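Local atomic coordinates of uncharacterized protein (PDB entry 2NSF), a protein that probably isomerises maleylpyruvate to fumarylpyruvate with mycothiol as cofactor, and binds a zinc ion. Residues A[53-58]-A[65-70]; A[81-86]-A[93-98]; A[176-181]-A[235-240]. All blocks are in the same frame, centred on the assembly; numbering follows the deposited sequence.

Contact 1 (A[53-58]-A[65-70]); sequences AEFGEH and TRSHLI
With CG anti to its carbonyl carbon (chi1 -72°) and the chain extended from there to NE, Arg66 runs back from the first turn of its helix across the 53-58 turn and sets its guanidinium beside Glu54 and Glu57. Arg66 NH1 donates to the carbonyl oxygen Glu54 O at 3.2 Å. Glu57 N, closing the type I turn from Glu54 to Glu57, reaches this oxygen too, from the other face of its plane. Arg66 NH1 also forms a salt bridge with Glu57 OE1 at 3.1 Å, though as a hydrogen bond it is weak and bent. The Glu57 side chain lies alongside Arg66 and points the same way, with the carboxylate and guanidinium planes 39° apart. A long chain ending in several N-H groups suits this place: NH1 serves the turn while NE is bound to Leu172 O.

The backbones also join. Thr65 is the N-cap residue, and the first helical amides, which have no partner in a preceding turn, are used by the loop: Arg66 N binds Glu57 O at 2.9 Å, and Ser67 N binds Phe55 O at 3.0 Å. Thr65 OG1 is hydrogen-bonded to His68 ND1, either being a possible donor, while its CG2 rests on Gly56 O. His58 and Thr65 form a single backbone bridge.

Below the polar layer, Ile70 CD1 sits over one face of the Phe55 ring, 3.7 Å from its centroid, in a CH-pi contact that suits a slender apolar tip. Phe55 continues this apolar layer onto Leu47 of helix 29-49 and Leu117 of helix 114-133, so the connection between helices 29-49 and 66-89 folds back against the start of the latter.

Contact 2 (A[81-86]-A[93-98]); sequences CNLMHW and TPMYVS. With SO4 (sulfate ion), chain C.
Asn82 and Thr93 meet with their side chains at about a right angle, the methyl CG2 of Thr93 lying 3.7 Å from Asn82 CB. Beyond it, Asn82 ND2 donates to Met95 O at 3.1 Å. That oxygen lies in the plane of the amide, but ND2 approaches it from above its carbonyl plane. One N-H is shared between two successive carbonyls, the bond to Pro94 O being the weaker, which suits asparagine, a short amide arm carrying a donor.

Trp86, its CG anti to the backbone N (chi1 176°), turns one ring face to the backbone of Thr93, with Thr93 N 3.2 Å above the ring plane toward the rim. His85 presents the edge of its ring to Thr93 OG1 in a weak bond from ND1; that hydroxyl is also bonded to Glu91 O. Helix 66-89 thus receives the loop leading to helix 99-109 along its own last turns. The Met95 side chain lies about 7 Å from that of the zinc ligand Glu164 and about 9 Å from the zinc ion, so this loop borders the metal-site region.

On the inner side, Leu83 CD1 packs on Met95 CG at 3.5 Å; Met95 goes on to Met160, and Leu83 to Thr157, both of helix 156-171. Tyr96 points away from segment 81-86, and Tyr96 OH donates to sulfate O4 at 2.6 Å. Asn76 and Arg102 bind the same sulfate, probably from the crystallisation liquor.

Contact 3 (A[176-181]-A[235-240]); sequences ATFGDI and IVRYAA. With SO4 (sulfate ion), chain D.
An anion site, here filled by a sulfate that probably comes from the crystallisation liquor, lies where the loop 176-181 meets helix 232-239, and Phe178 and Arg237 line it together. Arg237 NE donates to sulfate O3 at 2.6 Å in an almost straight bond of 176°, with the sulfur near the guanidinium plane. From the loop, Gly179 N donates to sulfate O2 at 2.8 Å. The anion is therefore gripped by a backbone amide of one segment and a side chain of the other, whose positive charge would be expected to help.

Beside this site the Phe178 ring lies flat against the helix. Arg237 CA stands over the centre of one face, 3.7 Å from the centroid, a CH-pi contact made by the helix backbone itself. The Arg237 chain leaves with CG anti to the backbone N (chi1 169°) and bends at chi3, which brings the guanidinium round the ring: CD2 of Phe178 sits over one guanidinium face while the two planes stand 71° apart. Arg237 NH2 has a further partner in Arg242 O.

The contact joins two parts of the fold. Helix 232-239 stands against the mixed sheet of the C-terminal part, and the loop follows helix 156-171, which carries the zinc ligands Glu164 and His168; Phe178 and Arg237 both also touch Val170 of that helix. An aromatic ring suits this place because its broad face covers the helix backbone while other ring atoms meet apolar groups, Val236 CG1 at 4.0 Å from CD1 of Phe178 and Ala240 CB at 4.3 Å from its CZ. Within the loop, Thr177 N donates to Asp180 OD2 at 2.9 Å, and Asp180 N makes a weak return bond to Thr177 OG1.

Contacts 1 and 2 both use helix 66-89, one at its first turn and the other near its end, with centres 26 Å apart; each folds a connecting loop onto the helix and is partly buried. Contact 3 is buried and lies closer to the middle of the chain, where it brings together segments far apart in sequence. The chemistry follows place: contact 1 uses the amides at a helix start for backbone bonds and adds a salt bridge between side chains, contact 2 relies on a side-chain amide and apolar contacts, and contact 3 is joined directly by apolar and CH-pi packing, with a sulfate bridging the polar groups. Nearest atoms of contacts 2 and 3 are about 17 Å apart.

Contact 1 (A[53-58]-A[65-70])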
loop_
_atom_site.group_PDB
_atom_site.type_symbol
_atom_site.label_atom_id
_atom_site.label_comp_id
_atom_site.label_asym_id
_atom_site.label_seq_id
_atom_site.Cartn_x
_atom_site.Cartn_y
_atom_site.Cartn_z
ATOM N N ALA A 53 -8.725 -6.693 22.780
ATOM C CA ALA A 53 -9.616 -5.666 23.305
ATOM C C ALA A 53 -9.432 -4.323 22.605
ATOM O O ALA A 53 -10.267 -3.431 22.736
ATOM C CB ALA A 53 -9.397 -5.508 24.808
ATOM N N GLU A 54 -8.342 -4.188 21.854
ATOM C CA GLU A 54 -8.047 -2.943 21.149
ATOM C C GLU A 54 -8.514 -2.927 19.690
ATOM O O GLU A 54 -8.432 -1.895 19.023
ATOM C CB GLU A 54 -6.540 -2.662 21.200
ATOM C CG GLU A 54 -5.951 -2.645 22.608
ATOM C CD GLU A 54 -4.439 -2.478 22.609
ATOM O OE1 GLU A 54 -3.754 -3.218 21.871
ATOM O OE2 GLU A 54 -3.935 -1.610 23.353
ATOM N N PHE A 55 -9.005 -4.060 19.196
ATOM C CA PHE A 55 -9.477 -4.146 17.812
ATOM C C PHE A 55 -10.618 -3.173 17.533
ATOM O O PHE A 55 -10.705 -2.598 16.446
ATOM C CB PHE A 55 -9.941 -5.574 17.495
ATOM C CG PHE A 55 -8.825 -6.516 17.118
ATOM C CD1 PHE A 55 -7.590 -6.457 17.755
ATOM C CD2 PHE A 55 -9.029 -7.497 16.148
ATOM C CE1 PHE A 55 -6.574 -7.359 17.434
ATOM C CE2 PHE A 55 -8.021 -8.404 15.818
ATOM C CZ PHE A 55 -6.792 -8.336 16.466
ATOM N N GLY A 56 -11.487 -2.984 18.524
ATOM C CA GLY A 56 -12.619 -2.090 18.360
ATOM C C GLY A 56 -12.304 -0.606 18.424
ATOM O O GLY A 56 -13.171 0.222 18.147
ATOM N N GLU A 57 -11.074 -0.261 18.787
ATOM C CA GLU A 57 -10.681 1.141 18.874
ATOM C C GLU A 57 -10.331 1.674 17.488
ATOM O O GLU A 57 -10.083 0.903 16.560
ATOM C CB GLU A 57 -9.467 1.306 19.789
ATOM C CG GLU A 57 -9.595 0.627 21.140
ATOM C CD GLU A 57 -8.369 0.841 22.005
ATOM O OE1 GLU A 57 -7.242 0.823 21.460
ATOM O OE2 GLU A 57 -8.527 1.018 23.231
ATOM N N HIS A 58 -10.303 2.996 17.356
ATOM C CA HIS A 58 -9.977 3.621 16.080
ATOM C C HIS A 58 -8.578 3.242 15.633
ATOM O O HIS A 58 -7.667 3.101 16.453
ATOM C CB HIS A 58 -10.033 5.146 16.189
ATOM C CG HIS A 58 -11.362 5.679 16.622
ATOM N ND1 HIS A 58 -12.496 5.565 15.851
ATOM C CD2 HIS A 58 -11.730 6.336 17.746
ATOM C CE1 HIS A 58 -13.511 6.132 16.483
ATOM N NE2 HIS A 58 -13.073 6.606 17.634
ATOM N N THR A 65 -11.977 1.251 12.390
ATOM C CA THR A 65 -11.489 0.756 13.663
ATOM C C THR A 65 -10.375 -0.184 13.233
ATOM O O THR A 65 -10.203 -0.429 12.038
ATOM C CB THR A 65 -12.577 -0.031 14.419
ATOM O OG1 THR A 65 -12.975 -1.169 13.642
ATOM C CG2 THR A 65 -13.789 0.854 14.669
ATOM N N ARG A 66 -9.608 -0.709 14.178
ATOM C CA ARG A 66 -8.549 -1.626 13.797
ATOM C C ARG A 66 -9.145 -2.841 13.089
ATOM O O ARG A 66 -8.561 -3.364 12.143
ATOM C CB ARG A 66 -7.750 -2.067 15.022
ATOM C CG ARG A 66 -6.853 -0.989 15.615
ATOM C CD ARG A 66 -5.878 -1.636 16.589
ATOM N NE ARG A 66 -4.852 -0.724 17.082
ATOM C CZ ARG A 66 -5.056 0.213 18.001
ATOM N NH1 ARG A 66 -6.258 0.374 18.539
ATOM N NH2 ARG A 66 -4.048 0.978 18.395
ATOM N N SER A 67 -10.318 -3.279 13.541
ATOM C CA SER A 67 -10.984 -4.428 12.934
ATOM C C SER A 67 -11.223 -4.213 11.441
ATOM O O SER A 67 -11.042 -5.134 10.648
ATOM C CB SER A 67 -12.318 -4.709 13.630
ATOM O OG SER A 67 -12.106 -5.236 14.933
ATOM N N HIS A 68 -11.641 -3.008 11.064
ATOM C CA HIS A 68 -11.883 -2.700 9.657
ATOM C C HIS A 68 -10.580 -2.838 8.872
ATOM O O HIS A 68 -10.545 -3.437 7.797
ATOM C CB HIS A 68 -12.406 -1.269 9.476
ATOM C CG HIS A 68 -13.832 -1.073 9.897
ATOM N ND1 HIS A 68 -14.194 -0.799 11.197
ATOM C CD2 HIS A 68 -14.980 -1.074 9.178
ATOM C CE1 HIS A 68 -15.505 -0.636 11.261
ATOM N NE2 HIS A 68 -16.004 -0.797 10.050
ATOM N N LEU A 69 -9.508 -2.274 9.418
ATOM C CA LEU A 69 -8.201 -2.325 8.769
ATOM C C LEU A 69 -7.678 -3.749 8.645
ATOM O O LEU A 69 -7.193 -4.162 7.590
ATOM C CB LEU A 69 -7.197 -1.468 9.548
ATOM C CG LEU A 69 -5.746 -1.507 9.060
ATOM C CD1 LEU A 69 -5.667 -0.952 7.641
ATOM C CD2 LEU A 69 -4.863 -0.709 10.002
ATOM N N ILE A 70 -7.772 -4.508 9.730
ATOM C CA ILE A 70 -7.303 -5.886 9.736
ATOM C C ILE A 70 -8.071 -6.720 8.716
ATOM O O ILE A 70 -7.485 -7.546 8.011
ATOM C CB ILE A 70 -7.436 -6.483 11.161
ATOM C CG1 ILE A 70 -6.474 -5.742 12.099
ATOM C CG2 ILE A 70 -7.125 -7.975 11.154
ATOM C CD1 ILE A 70 -6.788 -5.908 13.583
#

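Contact 2 (A[81-86]-A[93-98])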
loop_
_atom_site.group_PDB
_atom_site.type_symbol
_atom_site.label_atom_id
_atom_site.label_comp_id
_atom_site.label_asym_id
_atom_site.label_seq_id
_atom_site.Cartn_x
_atom_site.Cartn_y
_atom_site.Cartn_z
ATOM N N CYS A 81 -5.043 -12.887 -4.788
ATOM C CA CYS A 81 -5.045 -14.300 -5.149
ATOM C C CYS A 81 -5.845 -14.454 -6.435
ATOM O O CYS A 81 -5.486 -15.242 -7.304
ATOM C CB CYS A 81 -5.699 -15.147 -4.061
ATOM S SG CYS A 81 -4.629 -15.524 -2.672
ATOM N N ASN A 82 -6.933 -13.698 -6.549
ATOM C CA ASN A 82 -7.766 -13.766 -7.745
ATOM C C ASN A 82 -6.954 -13.415 -8.983
ATOM O O ASN A 82 -7.041 -14.102 -10.006
ATOM C CB ASN A 82 -8.968 -12.826 -7.633
ATOM C CG ASN A 82 -10.004 -13.323 -6.645
ATOM O OD1 ASN A 82 -10.086 -14.524 -6.368
ATOM N ND2 ASN A 82 -10.812 -12.411 -6.121
ATOM N N LEU A 83 -6.159 -12.354 -8.893
ATOM C CA LEU A 83 -5.340 -11.942 -10.027
ATOM C C LEU A 83 -4.316 -13.013 -10.376
ATOM O O LEU A 83 -4.021 -13.237 -11.550
ATOM C CB LEU A 83 -4.630 -10.615 -9.732
ATOM C CG LEU A 83 -5.529 -9.394 -9.506
ATOM C CD1 LEU A 83 -4.660 -8.146 -9.360
ATOM C CD2 LEU A 83 -6.495 -9.226 -10.675
ATOM N N MET A 84 -3.766 -13.684 -9.366
ATOM C CA MET A 84 -2.791 -14.729 -9.634
ATOM C C MET A 84 -3.463 -15.941 -10.278
ATOM O O MET A 84 -2.852 -16.630 -11.094
ATOM C CB MET A 84 -2.059 -15.144 -8.354
ATOM C CG MET A 84 -1.174 -14.049 -7.756
ATOM S SD MET A 84 -0.203 -13.140 -8.993
ATOM C CE MET A 84 0.720 -14.448 -9.770
ATOM N N HIS A 85 -4.719 -16.199 -9.916
ATOM C CA HIS A 85 -5.449 -17.323 -10.504
ATOM C C HIS A 85 -5.728 -16.990 -11.966
ATOM O O HIS A 85 -5.595 -17.833 -12.850
ATOM C CB HIS A 85 -6.765 -17.566 -9.760
ATOM C CG HIS A 85 -7.608 -18.644 -10.367
ATOM N ND1 HIS A 85 -8.579 -18.390 -11.312
ATOM C CD2 HIS A 85 -7.601 -19.987 -10.193
ATOM C CE1 HIS A 85 -9.133 -19.528 -11.692
ATOM N NE2 HIS A 85 -8.555 -20.514 -11.029
ATOM N N TRP A 86 -6.115 -15.743 -12.204
ATOM C CA TRP A 86 -6.390 -15.244 -13.546
ATOM C C TRP A 86 -5.116 -15.429 -14.372
ATOM O O TRP A 86 -5.150 -15.917 -15.505
ATOM C CB TRP A 86 -6.761 -13.759 -13.442
ATOM C CG TRP A 86 -6.994 -13.008 -14.732
ATOM C CD1 TRP A 86 -6.758 -13.443 -16.011
ATOM C CD2 TRP A 86 -7.474 -11.665 -14.851
ATOM N NE1 TRP A 86 -7.062 -12.448 -16.913
ATOM C CE2 TRP A 86 -7.503 -11.346 -16.226
ATOM C CE3 TRP A 86 -7.882 -10.694 -13.924
ATOM C CZ2 TRP A 86 -7.924 -10.099 -16.699
ATOM C CZ3 TRP A 86 -8.302 -9.457 -14.391
ATOM C CH2 TRP A 86 -8.319 -9.171 -15.768
ATOM N N THR A 93 -10.434 -13.171 -13.607
ATOM C CA THR A 93 -10.957 -13.221 -12.249
ATOM C C THR A 93 -10.535 -11.903 -11.599
ATOM O O THR A 93 -9.426 -11.786 -11.086
ATOM C CB THR A 93 -10.338 -14.394 -11.467
ATOM O OG1 THR A 93 -10.492 -15.607 -12.217
ATOM C CG2 THR A 93 -11.017 -14.547 -10.117
ATOM N N PRO A 94 -11.417 -10.891 -11.626
ATOM C CA PRO A 94 -11.137 -9.571 -11.050
ATOM C C PRO A 94 -10.814 -9.583 -9.560
ATOM O O PRO A 94 -11.164 -10.526 -8.845
ATOM C CB PRO A 94 -12.409 -8.782 -11.362
ATOM C CG PRO A 94 -13.467 -9.843 -11.354
ATOM C CD PRO A 94 -12.807 -10.961 -12.116
ATOM N N MET A 95 -10.140 -8.534 -9.099
ATOM C CA MET A 95 -9.782 -8.436 -7.687
ATOM C C MET A 95 -11.012 -8.553 -6.800
ATOM O O MET A 95 -11.020 -9.334 -5.847
ATOM C CB MET A 95 -9.071 -7.111 -7.401
ATOM C CG MET A 95 -7.588 -7.136 -7.699
ATOM S SD MET A 95 -6.813 -5.550 -7.317
ATOM C CE MET A 95 -6.671 -5.654 -5.512
ATOM N N TYR A 96 -12.042 -7.777 -7.124
ATOM C CA TYR A 96 -13.297 -7.772 -6.372
ATOM C C TYR A 96 -14.477 -7.924 -7.317
ATOM O O TYR A 96 -14.411 -7.514 -8.478
ATOM C CB TYR A 96 -13.459 -6.458 -5.603
ATOM C CG TYR A 96 -12.361 -6.211 -4.598
ATOM C CD1 TYR A 96 -12.362 -6.860 -3.362
ATOM C CD2 TYR A 96 -11.298 -5.363 -4.900
ATOM C CE1 TYR A 96 -11.326 -6.671 -2.450
ATOM C CE2 TYR A 96 -10.256 -5.170 -3.996
ATOM C CZ TYR A 96 -10.277 -5.828 -2.775
ATOM O OH TYR A 96 -9.244 -5.641 -1.883
ATOM N N VAL A 97 -15.562 -8.505 -6.814
ATOM C CA VAL A 97 -16.758 -8.691 -7.625
ATOM C C VAL A 97 -17.298 -7.326 -8.031
ATOM O O VAL A 97 -17.736 -7.130 -9.167
ATOM C CB VAL A 97 -17.854 -9.457 -6.839
ATOM C CG1 VAL A 97 -19.152 -9.470 -7.634
ATOM C CG2 VAL A 97 -17.395 -10.876 -6.566
ATOM N N SER A 98 -17.248 -6.381 -7.095
ATOM C CA SER A 98 -17.725 -5.027 -7.328
ATOM C C SER A 98 -17.273 -4.120 -6.187
ATOM O O SER A 98 -16.827 -4.601 -5.141
ATOM C CB SER A 98 -19.252 -5.012 -7.393
ATOM O OG SER A 98 -19.806 -5.311 -6.118
HETATM S S SO4 C . -7.654 -2.453 -2.675
HETATM O O1 SO4 C . -7.821 -1.638 -1.460
HETATM O O2 SO4 C . -8.900 -2.385 -3.464
HETATM O O3 SO4 C . -6.538 -1.923 -3.489
HETATM O O4 SO4 C . -7.362 -3.846 -2.304
#

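Contact 3 (A[176-181]-A[235-240])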
loop_
_atom_site.group_PDB
_atom_site.type_symbol
_atom_site.label_atom_id
_atom_site.label_comp_id
_atom_site.label_asym_id
_atom_site.label_seq_id
_atom_site.Cartn_x
_atom_site.Cartn_y
_atom_site.Cartn_z
ATOM N N ALA A 176 5.101 0.547 14.380
ATOM C CA ALA A 176 5.655 0.661 13.030
ATOM C C ALA A 176 5.666 2.106 12.535
ATOM O O ALA A 176 4.794 2.903 12.882
ATOM C CB ALA A 176 4.874 -0.222 12.061
ATOM N N THR A 177 6.661 2.430 11.713
ATOM C CA THR A 177 6.814 3.781 11.173
ATOM C C THR A 177 7.160 3.738 9.686
ATOM O O THR A 177 7.461 2.679 9.143
ATOM C CB THR A 177 7.964 4.519 11.872
ATOM O OG1 THR A 177 9.195 3.840 11.581
ATOM C CG2 THR A 177 7.754 4.543 13.386
ATOM N N PHE A 178 7.122 4.895 9.031
ATOM C CA PHE A 178 7.491 4.958 7.620
ATOM C C PHE A 178 9.002 4.757 7.522
ATOM O O PHE A 178 9.520 4.305 6.500
ATOM C CB PHE A 178 7.081 6.307 7.020
ATOM C CG PHE A 178 5.650 6.347 6.563
ATOM C CD1 PHE A 178 5.316 5.985 5.262
ATOM C CD2 PHE A 178 4.628 6.669 7.453
ATOM C CE1 PHE A 178 3.978 5.938 4.849
ATOM C CE2 PHE A 178 3.291 6.625 7.054
ATOM C CZ PHE A 178 2.964 6.259 5.749
ATOM N N GLY A 179 9.699 5.083 8.609
ATOM C CA GLY A 179 11.142 4.917 8.651
ATOM C C GLY A 179 11.541 3.456 8.595
ATOM O O GLY A 179 12.666 3.126 8.212
ATOM N N ASP A 180 10.619 2.574 8.975
ATOM C CA ASP A 180 10.865 1.132 8.952
ATOM C C ASP A 180 10.845 0.564 7.535
ATOM O O ASP A 180 11.403 -0.500 7.270
ATOM C CB ASP A 180 9.794 0.377 9.758
ATOM C CG ASP A 180 9.920 0.585 11.248
ATOM O OD1 ASP A 180 11.058 0.778 11.733
ATOM O OD2 ASP A 180 8.877 0.533 11.940
ATOM N N ILE A 181 10.196 1.282 6.627
ATOM C CA ILE A 181 10.046 0.819 5.253
ATOM C C ILE A 181 11.296 0.931 4.394
ATOM O O ILE A 181 11.902 2.004 4.301
ATOM C CB ILE A 181 8.901 1.580 4.555
ATOM C CG1 ILE A 181 7.622 1.453 5.387
ATOM C CG2 ILE A 181 8.682 1.032 3.149
ATOM C CD1 ILE A 181 6.494 2.356 4.920
ATOM N N ILE A 235 8.474 12.622 3.353
ATOM C CA ILE A 235 7.619 13.038 2.250
ATOM C C ILE A 235 6.632 11.956 1.855
ATOM O O ILE A 235 5.548 12.266 1.383
ATOM C CB ILE A 235 8.422 13.507 0.999
ATOM C CG1 ILE A 235 9.273 12.375 0.427
ATOM C CG2 ILE A 235 9.287 14.707 1.377
ATOM C CD1 ILE A 235 9.900 12.715 -0.922
ATOM N N VAL A 236 6.989 10.691 2.057
ATOM C CA VAL A 236 6.063 9.618 1.724
ATOM C C VAL A 236 4.920 9.586 2.743
ATOM O O VAL A 236 3.769 9.395 2.363
ATOM C CB VAL A 236 6.772 8.251 1.650
ATOM C CG1 VAL A 236 5.742 7.130 1.442
ATOM C CG2 VAL A 236 7.760 8.255 0.486
ATOM N N ARG A 237 5.217 9.781 4.028
ATOM C CA ARG A 237 4.138 9.799 5.024
ATOM C C ARG A 237 3.187 10.927 4.639
ATOM O O ARG A 237 1.963 10.775 4.683
ATOM C CB ARG A 237 4.676 10.062 6.439
ATOM C CG ARG A 237 3.574 10.355 7.471
ATOM C CD ARG A 237 4.130 10.735 8.847
ATOM N NE ARG A 237 4.475 9.571 9.666
ATOM C CZ ARG A 237 3.588 8.790 10.280
ATOM N NH1 ARG A 237 4.001 7.757 11.001
ATOM N NH2 ARG A 237 2.288 9.041 10.179
ATOM N N TYR A 238 3.767 12.062 4.258
ATOM C CA TYR A 238 2.992 13.231 3.856
ATOM C C TYR A 238 2.153 12.967 2.606
ATOM O O TYR A 238 0.946 13.216 2.597
ATOM C CB TYR A 238 3.932 14.419 3.595
ATOM C CG TYR A 238 3.256 15.591 2.916
ATOM C CD1 TYR A 238 2.364 16.412 3.608
ATOM C CD2 TYR A 238 3.483 15.860 1.565
ATOM C CE1 TYR A 238 1.715 17.475 2.971
ATOM C CE2 TYR A 238 2.839 16.917 0.918
ATOM C CZ TYR A 238 1.957 17.717 1.628
ATOM O OH TYR A 238 1.317 18.758 0.994
ATOM N N ALA A 239 2.792 12.462 1.555
ATOM C CA ALA A 239 2.093 12.190 0.300
ATOM C C ALA A 239 0.999 11.148 0.480
ATOM O O ALA A 239 -0.028 11.184 -0.204
ATOM C CB ALA A 239 3.088 11.726 -0.764
ATOM N N ALA A 240 1.220 10.221 1.407
ATOM C CA ALA A 240 0.252 9.163 1.674
ATOM C C ALA A 240 -0.920 9.647 2.524
ATOM O O ALA A 240 -1.803 8.858 2.884
ATOM C CB ALA A 240 0.950 7.985 2.356
HETATM S S SO4 D . 8.128 8.420 10.681
HETATM O O1 SO4 D . 7.802 8.208 12.109
HETATM O O2 SO4 D . 8.720 7.243 10.012
HETATM O O3 SO4 D . 7.059 9.081 9.907
HETATM O O4 SO4 D . 9.199 9.398 10.702
#